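Local structure of malonyl-CoA decarboxylase (Rhodopseudomonas palustris, 4KSA) at residues E233-K238 with A245-L250; K238-A243 with V299-T304; A263-I268 with K286-E291; A388-L393 with S438-L443. The protein probably catalyses the decarboxylation of malonyl-CoA to acetyl-CoA and carbon dioxide. All coordinates share one frame; numbering follows the deposited sequence.

How the contacts relate
All four contacts reach one mixed beta-sheet. None is joined by a hydrogen bond or salt bridge between its two segments, and most of the touching groups are aliphatic or aromatic. Contacts 1 and 3 are buried: in contact 1 a leucine of helix 244-248 lies on strand 230-237, and in contact 3 a phenylalanine of the neighbouring strand 262-270 meets helix 284-295 on the opposite face of the sheet. Contact 2 shares K238 with contact 1 and lays the loop after strand 230-237 on strand 301-304; here a serine hydroxyl rests against a valine. Contact 4, also partly buried, lies at edge strand 389-394, beside an arginine-aspartate salt bridge within that strand.

Contact 1: E233-K238 with A245-L250; sequences EVALTK and APLLDL
L247 reaches from helix 244-248 to A235 and T237, which project from the same face of strand 230-237. The contact between the segments is apolar and small, 79 Å² in all, and a single methyl branch of the leucine makes both touches. L247 CD2 lies 4.1 Å from T237 CG2 and 4.4 Å from A235 CB, with the threonine and leucine side chains crossing at about a right angle. The threonine can offer a methyl here because its first torsion (chi1 71°) sets OG1 between the backbone N and the carbonyl carbon and leaves CG2 anti to the carbonyl carbon, beside the backbone N. Strand 230-237 lies inside the mixed sheet of the C-terminal domain, between strands 214-220 and 262-270, and its alternation sends L236 to the opposite face. The short helix follows closely in the chain, so the leucine folds back over the strand that leads to it.

Polar groups are served elsewhere. T237 OG1 is hydrogen-bonded to the backbone O of D239, in the loop that leaves the strand, and the backbone O of L247 accepts from R214 NH1 of strand 214-220. At the far end of the strand segment, E233 forms a salt bridge with R208 and a hydrogen bond with S267. The helix is already ending at D249, whose N donates to P246 O at 2.7 Å.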
loop_
_atom_site.group_PDB
_atom_site.type_symbol
_atom_site.label_atom_id
_atom_site.label_comp_id
_atom_site.label_asym_id
_atom_site.label_seq_id
_atom_site.Cartn_x
_atom_site.Cartn_y
_atom_site.Cartn_z
ATOM N N GLU A 233 0.313 -25.041 8.286
ATOM C CA GLU A 233 -0.167 -25.751 7.099
ATOM C C GLU A 233 -1.576 -26.321 7.311
ATOM O O GLU A 233 -1.865 -26.943 8.329
ATOM C CB GLU A 233 0.811 -26.856 6.731
ATOM C CG GLU A 233 2.178 -26.311 6.418
ATOM C CD GLU A 233 3.131 -27.371 5.952
ATOM O OE1 GLU A 233 2.859 -27.959 4.886
ATOM O OE2 GLU A 233 4.143 -27.618 6.648
ATOM N N VAL A 234 -2.452 -26.093 6.341
ATOM C CA VAL A 234 -3.838 -26.547 6.437
ATOM C C VAL A 234 -4.299 -27.341 5.217
ATOM O O VAL A 234 -3.782 -27.167 4.113
ATOM C CB VAL A 234 -4.794 -25.343 6.607
ATOM C CG1 VAL A 234 -6.214 -25.823 6.734
ATOM C CG2 VAL A 234 -4.405 -24.540 7.830
ATOM N N ALA A 235 -5.274 -28.222 5.431
ATOM C CA ALA A 235 -5.856 -29.033 4.358
ATOM C C ALA A 235 -7.371 -28.816 4.331
ATOM O O ALA A 235 -8.028 -28.897 5.368
ATOM C CB ALA A 235 -5.542 -30.507 4.581
ATOM N N LEU A 236 -7.910 -28.507 3.152
ATOM C CA LEU A 236 -9.350 -28.308 2.994
ATOM C C LEU A 236 -10.011 -29.660 2.736
ATOM O O LEU A 236 -9.651 -30.367 1.786
ATOM C CB LEU A 236 -9.639 -27.363 1.829
ATOM C CG LEU A 236 -9.406 -25.866 2.043
ATOM C CD1 LEU A 236 -9.193 -25.578 3.528
ATOM C CD2 LEU A 236 -8.214 -25.417 1.194
ATOM N N THR A 237 -10.975 -30.021 3.580
ATOM C CA THR A 237 -11.633 -31.319 3.442
ATOM C C THR A 237 -13.123 -31.353 3.798
ATOM O O THR A 237 -13.736 -30.331 4.136
ATOM C CB THR A 237 -10.949 -32.372 4.326
ATOM O OG1 THR A 237 -11.243 -32.090 5.702
ATOM C CG2 THR A 237 -9.432 -32.355 4.113
ATOM N N LYS A 238 -13.692 -32.556 3.731
ATOM C CA LYS A 238 -15.107 -32.777 4.039
ATOM C C LYS A 238 -15.311 -33.693 5.257
ATOM O O LYS A 238 -16.399 -34.236 5.460
ATOM C CB LYS A 238 -15.815 -33.361 2.807
ATOM C CG LYS A 238 -16.148 -32.326 1.734
ATOM C CD LYS A 238 -16.618 -32.965 0.423
ATOM C CE LYS A 238 -15.449 -33.535 -0.370
ATOM N NZ LYS A 238 -15.832 -33.905 -1.763
ATOM N N ALA A 245 -1.451 -40.147 6.648
ATOM C CA ALA A 245 -1.109 -40.793 5.385
ATOM C C ALA A 245 -1.962 -40.301 4.216
ATOM O O ALA A 245 -1.427 -39.825 3.213
ATOM C CB ALA A 245 -1.229 -42.298 5.520
ATOM N N PRO A 246 -3.299 -40.400 4.327
ATOM C CA PRO A 246 -4.141 -39.932 3.220
ATOM C C PRO A 246 -3.912 -38.459 2.835
ATOM O O PRO A 246 -3.571 -38.167 1.684
ATOM C CB PRO A 246 -5.564 -40.224 3.715
ATOM C CG PRO A 246 -5.435 -40.216 5.201
ATOM C CD PRO A 246 -4.125 -40.919 5.431
ATOM N N LEU A 247 -4.085 -37.539 3.782
ATOM C CA LEU A 247 -3.875 -36.123 3.500
ATOM C C LEU A 247 -2.593 -35.905 2.711
ATOM O O LEU A 247 -2.578 -35.207 1.703
ATOM C CB LEU A 247 -3.782 -35.326 4.796
ATOM C CG LEU A 247 -5.009 -35.276 5.692
ATOM C CD1 LEU A 247 -4.762 -34.310 6.830
ATOM C CD2 LEU A 247 -6.200 -34.822 4.881
ATOM N N LEU A 248 -1.514 -36.517 3.172
ATOM C CA LEU A 248 -0.223 -36.357 2.523
ATOM C C LEU A 248 -0.058 -37.137 1.223
ATOM O O LEU A 248 0.885 -36.885 0.476
ATOM C CB LEU A 248 0.891 -36.759 3.489
ATOM C CG LEU A 248 0.679 -36.338 4.945
ATOM C CD1 LEU A 248 1.864 -36.802 5.795
ATOM C CD2 LEU A 248 0.493 -34.831 5.025
ATOM N N ASP A 249 -0.960 -38.077 0.945
ATOM C CA ASP A 249 -0.850 -38.877 -0.276
ATOM C C ASP A 249 -0.981 -38.045 -1.545
ATOM O O ASP A 249 -2.059 -37.533 -1.863
ATOM C CB ASP A 249 -1.890 -40.004 -0.294
ATOM C CG ASP A 249 -1.783 -40.884 -1.547
ATOM O OD1 ASP A 249 -0.660 -41.026 -2.089
ATOM O OD2 ASP A 249 -2.814 -41.446 -1.984
ATOM N N LEU A 250 0.129 -37.923 -2.267
ATOM C CA LEU A 250 0.158 -37.153 -3.501
ATOM C C LEU A 250 -0.731 -37.782 -4.553
ATOM O O LEU A 250 -1.303 -37.082 -5.392
ATOM C CB LEU A 250 1.591 -37.030 -4.022
ATOM C CG LEU A 250 2.468 -36.029 -3.260
ATOM C CD1 LEU A 250 1.806 -34.648 -3.294
ATOM C CD2 LEU A 250 2.671 -36.495 -1.818
#

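Contact 2: K238-A243 with V299-T304; sequences KDSPAA and VQTFVT
S240, in the loop that leaves strand 230-237, turns its short side chain onto V303 of strand 301-304. Its CB is 3.6 Å from V303 CG1, a plain aliphatic touch. One bond further out, the hydroxyl remains over the same methyl: the first torsion (chi1 -44°) sets S240 OG alongside it, also 3.6 Å from V303 CG1, and V303 CB follows at 4.2 Å. Toward the start of the strand, S240 OG comes within 4.3 Å of T301 OG1, too far for a hydrogen bond; T301 OG1 instead has a weak one with T262 OG1.

T301 and V303 project from one face of the strand, while F302 between them points to the other face, where it meets helix 284-295. This strand lies between 262-270 and 411-416 in the sheet, and the loop passes over strands 262-270 and 301-304, S240 touching T262 as well as V303, before helix 244-248. V303 presents CG1 to the loop because that methyl stands between the backbone N and the carbonyl carbon (chi1 71°). Next to the serine, the side-chain ND2 of N413 on strand 411-416 donates to the backbone oxygens of both P241 and T304, tying loop and strand together.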
loop_
_atom_site.group_PDB
_atom_site.type_symbol
_atom_site.label_atom_id
_atom_site.label_comp_id
_atom_site.label_asym_id
_atom_site.label_seq_id
_atom_site.Cartn_x
_atom_site.Cartn_y
_atom_site.Cartn_z
ATOM N N LYS A 238 -13.692 -32.556 3.731
ATOM C CA LYS A 238 -15.107 -32.777 4.039
ATOM C C LYS A 238 -15.311 -33.693 5.257
ATOM O O LYS A 238 -16.399 -34.236 5.460
ATOM C CB LYS A 238 -15.815 -33.361 2.807
ATOM C CG LYS A 238 -16.148 -32.326 1.734
ATOM C CD LYS A 238 -16.618 -32.965 0.423
ATOM C CE LYS A 238 -15.449 -33.535 -0.370
ATOM N NZ LYS A 238 -15.832 -33.905 -1.763
ATOM N N ASP A 239 -14.271 -33.841 6.077
ATOM C CA ASP A 239 -14.325 -34.693 7.265
ATOM C C ASP A 239 -13.047 -34.518 8.085
ATOM O O ASP A 239 -11.970 -34.347 7.523
ATOM C CB ASP A 239 -14.407 -36.152 6.834
ATOM C CG ASP A 239 -13.140 -36.605 6.126
ATOM O OD1 ASP A 239 -12.758 -35.959 5.124
ATOM O OD2 ASP A 239 -12.520 -37.597 6.574
ATOM N N SER A 240 -13.173 -34.591 9.405
ATOM C CA SER A 240 -12.039 -34.466 10.317
ATOM C C SER A 240 -11.264 -35.796 10.406
ATOM O O SER A 240 -11.584 -36.639 11.231
ATOM C CB SER A 240 -12.560 -34.093 11.704
ATOM O OG SER A 240 -13.557 -33.091 11.608
ATOM N N PRO A 241 -10.209 -35.980 9.591
ATOM C CA PRO A 241 -9.420 -37.222 9.600
ATOM C C PRO A 241 -8.848 -37.765 10.909
ATOM O O PRO A 241 -8.828 -37.104 11.953
ATOM C CB PRO A 241 -8.318 -36.942 8.579
ATOM C CG PRO A 241 -8.116 -35.476 8.718
ATOM C CD PRO A 241 -9.537 -34.958 8.768
ATOM N N ALA A 242 -8.372 -38.997 10.826
ATOM C CA ALA A 242 -7.801 -39.655 11.978
ATOM C C ALA A 242 -6.411 -40.176 11.626
ATOM O O ALA A 242 -5.700 -40.689 12.487
ATOM C CB ALA A 242 -8.709 -40.792 12.424
ATOM N N ALA A 243 -6.021 -40.038 10.364
ATOM C CA ALA A 243 -4.703 -40.488 9.932
ATOM C C ALA A 243 -4.133 -39.528 8.886
ATOM O O ALA A 243 -4.860 -39.062 8.011
ATOM C CB ALA A 243 -4.788 -41.902 9.368
ATOM N N VAL A 299 -16.897 -23.469 5.238
ATOM C CA VAL A 299 -16.156 -24.326 6.163
ATOM C C VAL A 299 -16.652 -24.085 7.585
ATOM O O VAL A 299 -16.423 -23.019 8.147
ATOM C CB VAL A 299 -14.648 -24.014 6.082
ATOM C CG1 VAL A 299 -13.861 -24.985 6.947
ATOM C CG2 VAL A 299 -14.184 -24.083 4.632
ATOM N N GLN A 300 -17.326 -25.083 8.163
ATOM C CA GLN A 300 -17.893 -24.967 9.516
ATOM C C GLN A 300 -17.051 -25.562 10.639
ATOM O O GLN A 300 -17.043 -25.046 11.756
ATOM C CB GLN A 300 -19.281 -25.632 9.580
ATOM C CG GLN A 300 -20.317 -25.110 8.589
ATOM C CD GLN A 300 -20.606 -23.636 8.768
ATOM O OE1 GLN A 300 -21.081 -23.198 9.824
ATOM N NE2 GLN A 300 -20.316 -22.856 7.733
ATOM N N THR A 301 -16.366 -26.664 10.356
ATOM C CA THR A 301 -15.553 -27.307 11.385
ATOM C C THR A 301 -14.053 -27.010 11.290
ATOM O O THR A 301 -13.434 -27.139 10.221
ATOM C CB THR A 301 -15.760 -28.843 11.377
ATOM O OG1 THR A 301 -15.255 -29.387 10.151
ATOM C CG2 THR A 301 -17.253 -29.182 11.516
ATOM N N PHE A 302 -13.485 -26.612 12.426
ATOM C CA PHE A 302 -12.066 -26.303 12.508
ATOM C C PHE A 302 -11.386 -27.258 13.481
ATOM O O PHE A 302 -11.499 -27.131 14.704
ATOM C CB PHE A 302 -11.893 -24.841 12.906
ATOM C CG PHE A 302 -12.470 -23.894 11.900
ATOM C CD1 PHE A 302 -13.725 -23.325 12.095
ATOM C CD2 PHE A 302 -11.790 -23.628 10.712
ATOM C CE1 PHE A 302 -14.300 -22.507 11.123
ATOM C CE2 PHE A 302 -12.358 -22.809 9.730
ATOM C CZ PHE A 302 -13.617 -22.249 9.939
ATOM N N VAL A 303 -10.670 -28.216 12.904
ATOM C CA VAL A 303 -10.014 -29.268 13.669
ATOM C C VAL A 303 -8.570 -29.514 13.246
ATOM O O VAL A 303 -8.195 -29.215 12.118
ATOM C CB VAL A 303 -10.775 -30.592 13.466
ATOM C CG1 VAL A 303 -10.548 -31.106 12.031
ATOM C CG2 VAL A 303 -10.321 -31.610 14.478
ATOM N N THR A 304 -7.764 -30.089 14.133
ATOM C CA THR A 304 -6.373 -30.383 13.779
ATOM C C THR A 304 -6.153 -31.889 13.676
ATOM O O THR A 304 -7.065 -32.670 13.899
ATOM C CB THR A 304 -5.385 -29.848 14.833
ATOM O OG1 THR A 304 -5.411 -30.700 15.982
ATOM C CG2 THR A 304 -5.770 -28.444 15.259
#

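Contact 3: A263-I268 with K286-E291; sequences AVFYSI and KQVVEE
F265 and the two valines V288 and V289 are brought together by their first torsions. The phenylalanine has CG anti to its carbonyl carbon (chi1 -61°), which carries the ring off strand 262-270 toward helix 284-295. Both valines place CG1 anti to the backbone N, yet V288 touches the ring with CG1 and V289 with its other branch, CG2.

Both methyls meet the rim of the ring near its plane. V288 CG1 lies at the edge, 3.5 Å from F265 CE1 and 4.0 Å from F265 CZ. V289 CG2 is 3.7 Å from F265 CZ and 3.9 Å from F265 CE2, so the far end of the ring fits against two successive residues of one helical turn. The phenylalanine and V288 side chains run past each other in opposite directions, whereas V289 crosses the phenylalanine at about a right angle.

Strand 262-270, helix 284-295 and strand 301-304 form a beta-alpha-beta unit whose two strands are parallel neighbours. The strand order and the acetyltransferase clan of the domain are consistent with a GNAT-like fold, in which the corresponding unit commonly takes part in binding coenzyme A. V234 and T304 from the adjoining strands also touch F265; V288 packs on Y217 and F219, and V289 on F302.

With carbon alone meeting across the segments, the join between helix and sheet depends on shape and burial of apolar surface, without a directional bond.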
loop_
_atom_site.group_PDB
_atom_site.type_symbol
_atom_site.label_atom_id
_atom_site.label_comp_id
_atom_site.label_asym_id
_atom_site.label_seq_id
_atom_site.Cartn_x
_atom_site.Cartn_y
_atom_site.Cartn_z
ATOM N N ALA A 263 -11.636 -27.564 7.805
ATOM C CA ALA A 263 -10.309 -26.994 7.705
ATOM C C ALA A 263 -9.463 -27.806 8.683
ATOM O O ALA A 263 -9.747 -27.823 9.886
ATOM C CB ALA A 263 -10.337 -25.526 8.112
ATOM N N VAL A 264 -8.448 -28.501 8.183
ATOM C CA VAL A 264 -7.629 -29.272 9.091
ATOM C C VAL A 264 -6.124 -28.912 9.189
ATOM O O VAL A 264 -5.321 -29.105 8.265
ATOM C CB VAL A 264 -7.814 -30.775 8.827
ATOM C CG1 VAL A 264 -7.681 -31.069 7.362
ATOM C CG2 VAL A 264 -6.796 -31.567 9.630
ATOM N N PHE A 265 -5.767 -28.365 10.345
ATOM C CA PHE A 265 -4.402 -27.981 10.641
ATOM C C PHE A 265 -3.642 -29.274 10.782
ATOM O O PHE A 265 -4.028 -30.129 11.569
ATOM C CB PHE A 265 -4.384 -27.210 11.953
ATOM C CG PHE A 265 -5.198 -25.970 11.906
ATOM C CD1 PHE A 265 -4.722 -24.847 11.246
ATOM C CD2 PHE A 265 -6.484 -25.952 12.419
ATOM C CE1 PHE A 265 -5.514 -23.731 11.087
ATOM C CE2 PHE A 265 -7.291 -24.831 12.263
ATOM C CZ PHE A 265 -6.805 -23.720 11.595
ATOM N N TYR A 266 -2.571 -29.443 10.028
ATOM C CA TYR A 266 -1.848 -30.687 10.152
ATOM C C TYR A 266 -0.365 -30.471 10.333
ATOM O O TYR A 266 0.415 -31.426 10.383
ATOM C CB TYR A 266 -2.148 -31.591 8.948
ATOM C CG TYR A 266 -1.613 -31.111 7.638
ATOM C CD1 TYR A 266 -0.316 -31.439 7.236
ATOM C CD2 TYR A 266 -2.400 -30.332 6.784
ATOM C CE1 TYR A 266 0.190 -31.008 6.007
ATOM C CE2 TYR A 266 -1.900 -29.889 5.550
ATOM C CZ TYR A 266 -0.606 -30.236 5.172
ATOM O OH TYR A 266 -0.112 -29.815 3.965
ATOM N N SER A 267 0.011 -29.199 10.446
ATOM C CA SER A 267 1.409 -28.806 10.651
ATOM C C SER A 267 1.517 -27.396 11.189
ATOM O O SER A 267 1.009 -26.464 10.580
ATOM C CB SER A 267 2.191 -28.875 9.349
ATOM O OG SER A 267 3.553 -28.581 9.594
ATOM N N ILE A 268 2.164 -27.242 12.336
ATOM C CA ILE A 268 2.356 -25.919 12.927
ATOM C C ILE A 268 3.797 -25.863 13.376
ATOM O O ILE A 268 4.198 -26.676 14.199
ATOM C CB ILE A 268 1.467 -25.696 14.139
ATOM C CG1 ILE A 268 0.010 -25.744 13.715
ATOM C CG2 ILE A 268 1.775 -24.344 14.750
ATOM C CD1 ILE A 268 -0.916 -25.305 14.791
ATOM N N LYS A 286 -6.713 -18.770 16.443
ATOM C CA LYS A 286 -7.943 -18.006 16.354
ATOM C C LYS A 286 -7.886 -17.186 15.062
ATOM O O LYS A 286 -8.787 -17.242 14.219
ATOM C CB LYS A 286 -8.044 -17.072 17.551
ATOM C CG LYS A 286 -9.426 -16.898 18.094
ATOM C CD LYS A 286 -10.266 -15.990 17.243
ATOM C CE LYS A 286 -11.481 -15.572 18.042
ATOM N NZ LYS A 286 -11.074 -15.044 19.378
ATOM N N GLN A 287 -6.801 -16.443 14.896
ATOM C CA GLN A 287 -6.641 -15.624 13.716
ATOM C C GLN A 287 -6.660 -16.427 12.421
ATOM O O GLN A 287 -7.304 -16.030 11.456
ATOM C CB GLN A 287 -5.356 -14.827 13.833
ATOM C CG GLN A 287 -5.284 -14.039 15.121
ATOM C CD GLN A 287 -4.023 -13.224 15.206
ATOM O OE1 GLN A 287 -3.816 -12.296 14.421
ATOM N NE2 GLN A 287 -3.159 -13.572 16.151
ATOM N N VAL A 288 -5.957 -17.553 12.391
ATOM C CA VAL A 288 -5.929 -18.378 11.190
ATOM C C VAL A 288 -7.319 -18.912 10.869
ATOM O O VAL A 288 -7.668 -19.075 9.701
ATOM C CB VAL A 288 -4.958 -19.571 11.337
ATOM C CG1 VAL A 288 -4.986 -20.443 10.085
ATOM C CG2 VAL A 288 -3.551 -19.056 11.593
ATOM N N VAL A 289 -8.123 -19.180 11.895
ATOM C CA VAL A 289 -9.468 -19.702 11.650
ATOM C C VAL A 289 -10.376 -18.607 11.119
ATOM O O VAL A 289 -11.071 -18.806 10.119
ATOM C CB VAL A 289 -10.111 -20.323 12.927
ATOM C CG1 VAL A 289 -11.617 -20.400 12.758
ATOM C CG2 VAL A 289 -9.568 -21.730 13.157
ATOM N N GLU A 290 -10.365 -17.453 11.785
ATOM C CA GLU A 290 -11.190 -16.327 11.359
ATOM C C GLU A 290 -10.825 -15.970 9.924
ATOM O O GLU A 290 -11.681 -15.530 9.156
ATOM C CB GLU A 290 -10.994 -15.127 12.294
ATOM C CG GLU A 290 -11.357 -15.471 13.742
ATOM C CD GLU A 290 -11.323 -14.288 14.718
ATOM O OE1 GLU A 290 -10.255 -13.645 14.869
ATOM O OE2 GLU A 290 -12.372 -14.014 15.350
ATOM N N GLU A 291 -9.568 -16.185 9.545
ATOM C CA GLU A 291 -9.148 -15.880 8.183
ATOM C C GLU A 291 -9.770 -16.845 7.181
ATOM O O GLU A 291 -10.400 -16.420 6.218
ATOM C CB GLU A 291 -7.624 -15.918 8.056
ATOM C CG GLU A 291 -7.121 -16.071 6.610
ATOM C CD GLU A 291 -7.509 -14.910 5.686
ATOM O OE1 GLU A 291 -7.411 -15.084 4.444
ATOM O OE2 GLU A 291 -7.893 -13.827 6.196
#

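Contact 4: A388-L393 with S438-L443; sequences ARLDRL and SAVRKL
A classic beta bulge interrupts strand 389-394, an edge strand of the sheet in this chain: D391 and R392 both face N413 of strand 411-416, and L390 before them and L393 after them touch V440 of the short helix 438-441 near the C-terminus. L393 gives the closer packing. Its CD1 lies 3.5 Å from V440 CG2 and its CG 3.7 Å from the same V440 methyl, the two side chains crossing at about a right angle. L393 CD1 also reaches L443 CD2, at 4.3 Å, just past the helix end. The other valine branch turns to L390: with chi1 at 66°, V440 CG1 sits between the backbone N and the carbonyl carbon, 3.9 Å from L390 O and 4.4 Å from L390 CG.

L390 packs further on F365 and L366 of helix 347-367, and its backbone is hydrogen-bonded to A435 and A437, so the residues leading into helix 438-441 run along this edge of the sheet. Within the strand, R389 forms a salt bridge with D391. Its NE and NH1, 2.8 and 2.7 Å from D391 OD1, grip that single oxygen side-on from one face of the carboxylate, and the oxygen lies only 5° out of the guanidinium plane.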
loop_
_atom_site.group_PDB
_atom_site.type_symbol
_atom_site.label_atom_id
_atom_site.label_comp_id
_atom_site.label_asym_id
_atom_site.label_seq_id
_atom_site.Cartn_x
_atom_site.Cartn_y
_atom_site.Cartn_z
ATOM N N ALA A 388 -8.380 -24.423 22.230
ATOM C CA ALA A 388 -8.982 -25.611 21.646
ATOM C C ALA A 388 -9.439 -26.593 22.710
ATOM O O ALA A 388 -9.165 -26.418 23.907
ATOM C CB ALA A 388 -8.020 -26.283 20.708
ATOM N N ARG A 389 -10.142 -27.619 22.229
ATOM C CA ARG A 389 -10.715 -28.710 23.020
ATOM C C ARG A 389 -10.118 -30.022 22.525
ATOM O O ARG A 389 -10.006 -30.227 21.317
ATOM C CB ARG A 389 -12.240 -28.747 22.810
ATOM C CG ARG A 389 -12.952 -30.027 23.290
ATOM C CD ARG A 389 -14.477 -29.949 23.097
ATOM N NE ARG A 389 -14.931 -30.605 21.869
ATOM C CZ ARG A 389 -16.031 -30.263 21.192
ATOM N NH1 ARG A 389 -16.372 -30.914 20.083
ATOM N NH2 ARG A 389 -16.786 -29.255 21.612
ATOM N N LEU A 390 -9.712 -30.899 23.444
ATOM C CA LEU A 390 -9.175 -32.202 23.044
ATOM C C LEU A 390 -10.403 -33.015 22.602
ATOM O O LEU A 390 -11.201 -33.432 23.430
ATOM C CB LEU A 390 -8.480 -32.864 24.225
ATOM C CG LEU A 390 -8.000 -34.289 23.956
ATOM C CD1 LEU A 390 -7.142 -34.336 22.695
ATOM C CD2 LEU A 390 -7.223 -34.783 25.172
ATOM N N ASP A 391 -10.537 -33.238 21.299
ATOM C CA ASP A 391 -11.713 -33.898 20.751
ATOM C C ASP A 391 -11.685 -35.400 20.430
ATOM O O ASP A 391 -12.706 -36.070 20.566
ATOM C CB ASP A 391 -12.162 -33.125 19.508
ATOM C CG ASP A 391 -13.658 -33.200 19.274
ATOM O OD1 ASP A 391 -14.421 -32.823 20.190
ATOM O OD2 ASP A 391 -14.067 -33.622 18.165
ATOM N N ARG A 392 -10.556 -35.941 19.996
ATOM C CA ARG A 392 -10.507 -37.362 19.691
ATOM C C ARG A 392 -9.100 -37.919 19.648
ATOM O O ARG A 392 -8.183 -37.244 19.218
ATOM C CB ARG A 392 -11.212 -37.647 18.362
ATOM C CG ARG A 392 -10.506 -38.693 17.499
ATOM C CD ARG A 392 -11.479 -39.485 16.659
ATOM N NE ARG A 392 -12.427 -38.629 15.963
ATOM C CZ ARG A 392 -12.262 -38.152 14.732
ATOM N NH1 ARG A 392 -13.199 -37.370 14.197
ATOM N NH2 ARG A 392 -11.174 -38.465 14.032
ATOM N N LEU A 393 -8.944 -39.164 20.084
ATOM C CA LEU A 393 -7.646 -39.830 20.089
ATOM C C LEU A 393 -7.613 -40.779 18.901
ATOM O O LEU A 393 -8.470 -41.639 18.774
ATOM C CB LEU A 393 -7.462 -40.595 21.400
ATOM C CG LEU A 393 -7.752 -39.790 22.671
ATOM C CD1 LEU A 393 -7.425 -40.621 23.897
ATOM C CD2 LEU A 393 -6.921 -38.526 22.674
ATOM N N SER A 438 -16.204 -35.562 26.247
ATOM C CA SER A 438 -16.576 -36.721 27.076
ATOM C C SER A 438 -15.975 -38.002 26.506
ATOM O O SER A 438 -15.376 -38.795 27.229
ATOM C CB SER A 438 -18.095 -36.867 27.146
ATOM O OG SER A 438 -18.689 -35.745 27.778
ATOM N N ALA A 439 -16.127 -38.188 25.201
ATOM C CA ALA A 439 -15.598 -39.364 24.534
ATOM C C ALA A 439 -14.168 -39.711 24.971
ATOM O O ALA A 439 -13.723 -40.848 24.808
ATOM C CB ALA A 439 -15.643 -39.156 23.023
ATOM N N VAL A 440 -13.448 -38.741 25.529
ATOM C CA VAL A 440 -12.073 -38.986 25.956
ATOM C C VAL A 440 -11.910 -38.829 27.464
ATOM O O VAL A 440 -11.103 -39.515 28.092
ATOM C CB VAL A 440 -11.083 -38.023 25.214
ATOM C CG1 VAL A 440 -11.321 -36.594 25.629
ATOM C CG2 VAL A 440 -9.654 -38.413 25.501
ATOM N N ARG A 441 -12.696 -37.925 28.033
ATOM C CA ARG A 441 -12.665 -37.637 29.459
ATOM C C ARG A 441 -13.296 -38.790 30.229
ATOM O O ARG A 441 -12.938 -39.045 31.376
ATOM C CB ARG A 441 -13.415 -36.329 29.729
ATOM C CG ARG A 441 -12.981 -35.572 30.978
ATOM C CD ARG A 441 -13.279 -34.082 30.809
ATOM N NE ARG A 441 -14.663 -33.848 30.391
ATOM C CZ ARG A 441 -15.148 -32.675 29.984
ATOM N NH1 ARG A 441 -14.359 -31.602 29.931
ATOM N NH2 ARG A 441 -16.428 -32.573 29.630
ATOM N N LYS A 442 -14.236 -39.491 29.600
ATOM C CA LYS A 442 -14.874 -40.625 30.261
ATOM C C LYS A 442 -14.155 -41.908 29.859
ATOM O O LYS A 442 -14.730 -42.989 29.873
ATOM C CB LYS A 442 -16.376 -40.707 29.914
ATOM C CG LYS A 442 -16.739 -41.133 28.493
ATOM C CD LYS A 442 -18.247 -40.944 28.259
ATOM C CE LYS A 442 -18.655 -41.211 26.804
ATOM N NZ LYS A 442 -20.028 -40.714 26.468
ATOM N N LEU A 443 -12.880 -41.771 29.521
ATOM C CA LEU A 443 -12.069 -42.900 29.105
ATOM C C LEU A 443 -10.894 -43.035 30.060
ATOM O O LEU A 443 -10.018 -43.879 29.873
ATOM C CB LEU A 443 -11.569 -42.669 27.676
ATOM C CG LEU A 443 -10.751 -43.761 26.995
ATOM C CD1 LEU A 443 -11.553 -45.052 26.954
ATOM C CD2 LEU A 443 -10.376 -43.312 25.589
#